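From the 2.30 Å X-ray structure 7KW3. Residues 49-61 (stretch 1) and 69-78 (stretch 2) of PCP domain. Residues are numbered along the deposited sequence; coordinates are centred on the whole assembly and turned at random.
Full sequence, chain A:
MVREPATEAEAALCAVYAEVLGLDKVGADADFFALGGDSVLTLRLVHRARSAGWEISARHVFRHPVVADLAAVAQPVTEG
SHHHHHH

Stretch 1 (49-61) ARSAGWEISARHV
Stretch 2 69-78: DLAAVAQPVT

A short antiparallel strand pairing, extended at one end by an apolar patch built from helix and loop residues, joins the stretches and buries 648 Å² in all. Stretch 1 runs helix 49-51, turn, strand 54-55, then helix from Ala58. Stretch 2 leaves its helix and forms strand 75-76. Trp54 lies opposite Pro76 (CA to CA 4.7 Å) and Glu55 opposite Gln75 (CA to CA 5.1 Å).

Three backbone hydrogen bonds set this register. Val77 N donates to Gly53 O at 2.8 Å. Glu55 N donates to Gln75 O at 2.7 Å, and Gln75 N returns to Glu55 O at 3.1 Å. Pro76 has no NH to give, but it sits in the non-hydrogen-bonded pair, where none is needed. Gly53 adopts phi/psi 101/9, where a CB would jam against the preceding carbonyl.

Trp54 and Pro76 share one face of the sheet. Trp54 is m with chi2 94°, which brings CZ3 to 3.7 Å from Pro76 CD and CE3 to 4.0 Å from Ala74 CB. Glu55 and Gln75 share the other face. Arg50 NH2 forms a salt bridge to Glu55 OE1 at 3.2 Å, and Val77 CG2 lies over one face of the guanidinium. A water donates to Glu55 OE2 (2.6 Å) and Pro76 O (2.8 Å).

Beyond the strands, Ile56 (p, t) places CG2 3.7 Å from Ala74 CB and CD1 3.8 Å from Leu70 CD2. Buried Leu70 (t, p) also meets Val61 CG2 through CD2 at 4.0 Å. Ser57 (p) caps the second helix: OG accepts from His60 N at 2.9 Å. His60 ND1 accepts from Ser57 N at 3.0 Å. His60 is m, with Val73 CG2 over its ring face, 4.2 Å from the centroid.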

# COMPACT_ATOMS: atom_id res chain seq x y z
N ALA A 49 -7.02 -0.10 1.40
CA ALA A 49 -6.30 0.64 2.42
C ALA A 49 -7.26 1.37 3.35
O ALA A 49 -7.08 1.37 4.58
CB ALA A 49 -5.33 1.63 1.77
N ARG A 50 -8.30 1.99 2.79
CA ARG A 50 -9.28 2.64 3.64
C ARG A 50 -9.97 1.62 4.55
O ARG A 50 -10.15 1.88 5.75
CB ARG A 50 -10.30 3.42 2.80
CG ARG A 50 -11.57 3.76 3.54
CD ARG A 50 -12.52 4.60 2.71
NE ARG A 50 -12.15 6.00 2.82
CZ ARG A 50 -12.53 6.79 3.83
NH1 ARG A 50 -13.30 6.31 4.81
NH2 ARG A 50 -12.15 8.07 3.86
N SER A 51 -10.35 0.46 4.00
CA SER A 51 -10.92 -0.59 4.84
C SER A 51 -9.97 -0.97 5.97
O SER A 51 -10.43 -1.29 7.07
CB SER A 51 -11.28 -1.83 4.02
OG SER A 51 -12.27 -1.55 3.05
N ALA A 52 -8.67 -0.93 5.72
CA ALA A 52 -7.69 -1.26 6.75
C ALA A 52 -7.34 -0.07 7.64
O ALA A 52 -6.42 -0.18 8.46
CB ALA A 52 -6.41 -1.81 6.11
N GLY A 53 -8.03 1.05 7.51
CA GLY A 53 -7.85 2.16 8.42
C GLY A 53 -6.98 3.31 7.93
O GLY A 53 -6.69 4.21 8.72
N TRP A 54 -6.59 3.32 6.65
CA TRP A 54 -5.63 4.30 6.16
C TRP A 54 -6.13 4.94 4.87
O TRP A 54 -6.49 4.26 3.90
CB TRP A 54 -4.25 3.64 5.99
CG TRP A 54 -3.77 3.20 7.34
CD1 TRP A 54 -3.92 1.96 7.90
CD2 TRP A 54 -3.18 4.03 8.36
NE1 TRP A 54 -3.41 1.95 9.18
CE2 TRP A 54 -2.96 3.21 9.49
CE3 TRP A 54 -2.80 5.38 8.41
CZ2 TRP A 54 -2.38 3.69 10.67
CZ3 TRP A 54 -2.22 5.86 9.58
CH2 TRP A 54 -2.01 5.02 10.70
N GLU A 55 -6.16 6.27 4.88
CA GLU A 55 -6.68 7.08 3.79
C GLU A 55 -5.53 7.48 2.87
O GLU A 55 -4.61 8.18 3.30
CB GLU A 55 -7.37 8.33 4.33
CG GLU A 55 -8.84 8.36 4.10
CD GLU A 55 -9.42 9.74 4.26
OE1 GLU A 55 -9.94 10.28 3.26
OE2 GLU A 55 -9.35 10.29 5.38
N ILE A 56 -5.59 7.04 1.62
CA ILE A 56 -4.65 7.47 0.59
C ILE A 56 -5.43 7.78 -0.68
O ILE A 56 -6.60 7.41 -0.82
CB ILE A 56 -3.57 6.41 0.29
CG1 ILE A 56 -4.23 5.06 0.01
CG2 ILE A 56 -2.57 6.33 1.43
CD1 ILE A 56 -3.28 3.98 -0.46
N SER A 57 -4.76 8.45 -1.61
CA SER A 57 -5.28 8.69 -2.94
C SER A 57 -4.49 7.91 -3.99
O SER A 57 -3.35 7.49 -3.76
CB SER A 57 -5.23 10.18 -3.29
OG SER A 57 -3.89 10.56 -3.55
N ALA A 58 -5.12 7.76 -5.16
CA ALA A 58 -4.41 7.21 -6.31
C ALA A 58 -3.15 8.01 -6.61
O ALA A 58 -2.11 7.44 -6.94
CB ALA A 58 -5.33 7.17 -7.53
N ARG A 59 -3.24 9.35 -6.53
CA ARG A 59 -2.06 10.19 -6.76
C ARG A 59 -0.95 9.86 -5.76
O ARG A 59 0.23 9.89 -6.12
CB ARG A 59 -2.43 11.67 -6.70
CG ARG A 59 -2.87 12.21 -8.05
CD ARG A 59 -3.08 13.70 -8.07
NE ARG A 59 -3.61 14.09 -9.38
CZ ARG A 59 -4.90 14.04 -9.71
NH1 ARG A 59 -5.80 13.64 -8.83
NH2 ARG A 59 -5.28 14.41 -10.93
N HIS A 60 -1.30 9.56 -4.51
CA HIS A 60 -0.29 9.14 -3.54
C HIS A 60 0.43 7.88 -4.02
O HIS A 60 1.66 7.78 -3.92
CB HIS A 60 -0.94 8.89 -2.17
CG HIS A 60 -1.43 10.13 -1.51
ND1 HIS A 60 -2.50 10.13 -0.63
CD2 HIS A 60 -1.00 11.41 -1.57
CE1 HIS A 60 -2.70 11.36 -0.19
NE2 HIS A 60 -1.81 12.15 -0.74
N VAL A 61 -0.32 6.91 -4.54
CA VAL A 61 0.29 5.66 -4.97
C VAL A 61 1.25 5.91 -6.14
O VAL A 61 2.38 5.41 -6.14
CB VAL A 61 -0.80 4.64 -5.33
CG1 VAL A 61 -0.18 3.37 -5.93
CG2 VAL A 61 -1.64 4.33 -4.09
N ASP A 69 7.09 4.67 1.89
CA ASP A 69 6.82 6.04 1.49
C ASP A 69 5.32 6.34 1.48
O ASP A 69 4.89 7.43 1.88
CB ASP A 69 7.43 6.29 0.11
CG ASP A 69 8.94 6.18 0.13
OD1 ASP A 69 9.53 6.53 1.17
OD2 ASP A 69 9.52 5.73 -0.89
N LEU A 70 4.52 5.38 1.02
CA LEU A 70 3.08 5.57 0.99
C LEU A 70 2.51 5.67 2.40
O LEU A 70 1.62 6.49 2.66
CB LEU A 70 2.43 4.43 0.20
CG LEU A 70 0.92 4.51 -0.03
CD1 LEU A 70 0.57 5.80 -0.77
CD2 LEU A 70 0.44 3.29 -0.82
N ALA A 71 3.03 4.86 3.33
CA ALA A 71 2.57 4.92 4.71
C ALA A 71 2.82 6.29 5.32
O ALA A 71 2.03 6.75 6.15
CB ALA A 71 3.25 3.83 5.54
N ALA A 72 3.89 6.96 4.89
CA ALA A 72 4.23 8.25 5.49
C ALA A 72 3.27 9.37 5.08
O ALA A 72 3.13 10.34 5.82
CB ALA A 72 5.67 8.63 5.12
N VAL A 73 2.63 9.27 3.90
CA VAL A 73 1.64 10.28 3.52
C VAL A 73 0.20 9.88 3.85
O VAL A 73 -0.70 10.74 3.75
CB VAL A 73 1.70 10.65 2.02
CG1 VAL A 73 3.04 11.30 1.69
CG2 VAL A 73 1.44 9.44 1.15
N ALA A 74 -0.04 8.63 4.24
CA ALA A 74 -1.39 8.22 4.60
C ALA A 74 -1.89 9.00 5.81
O ALA A 74 -1.11 9.51 6.63
CB ALA A 74 -1.44 6.72 4.89
N GLN A 75 -3.21 9.11 5.91
CA GLN A 75 -3.80 9.59 7.14
C GLN A 75 -4.62 8.47 7.76
O GLN A 75 -5.21 7.66 7.04
CB GLN A 75 -4.71 10.82 6.91
CG GLN A 75 -4.00 12.03 6.39
CD GLN A 75 -3.08 12.68 7.41
OE1 GLN A 75 -2.95 12.20 8.53
NE2 GLN A 75 -2.45 13.78 7.03
N PRO A 76 -4.64 8.36 9.08
CA PRO A 76 -5.58 7.42 9.71
C PRO A 76 -7.00 7.80 9.34
O PRO A 76 -7.33 8.98 9.21
CB PRO A 76 -5.32 7.61 11.22
CG PRO A 76 -4.64 8.96 11.33
CD PRO A 76 -3.86 9.14 10.05
N VAL A 77 -7.83 6.78 9.13
CA VAL A 77 -9.24 7.03 8.85
C VAL A 77 -9.89 7.65 10.07
O VAL A 77 -9.74 7.16 11.19
CB VAL A 77 -9.95 5.74 8.43
CG1 VAL A 77 -11.45 5.91 8.55
CG2 VAL A 77 -9.57 5.38 7.01
N THR A 78 -10.61 8.75 9.86
CA THR A 78 -11.26 9.52 10.92
C THR A 78 -12.20 8.70 11.83
O THR A 78 -13.25 8.22 11.40
CB THR A 78 -12.05 10.69 10.31
OG1 THR A 78 -13.07 10.18 9.43
CG2 THR A 78 -11.09 11.62 9.53
O HOH W 1 -11.42 9.10 6.89
O HOH W 2 -8.66 10.91 7.76
O HOH W 3 -3.70 11.05 2.97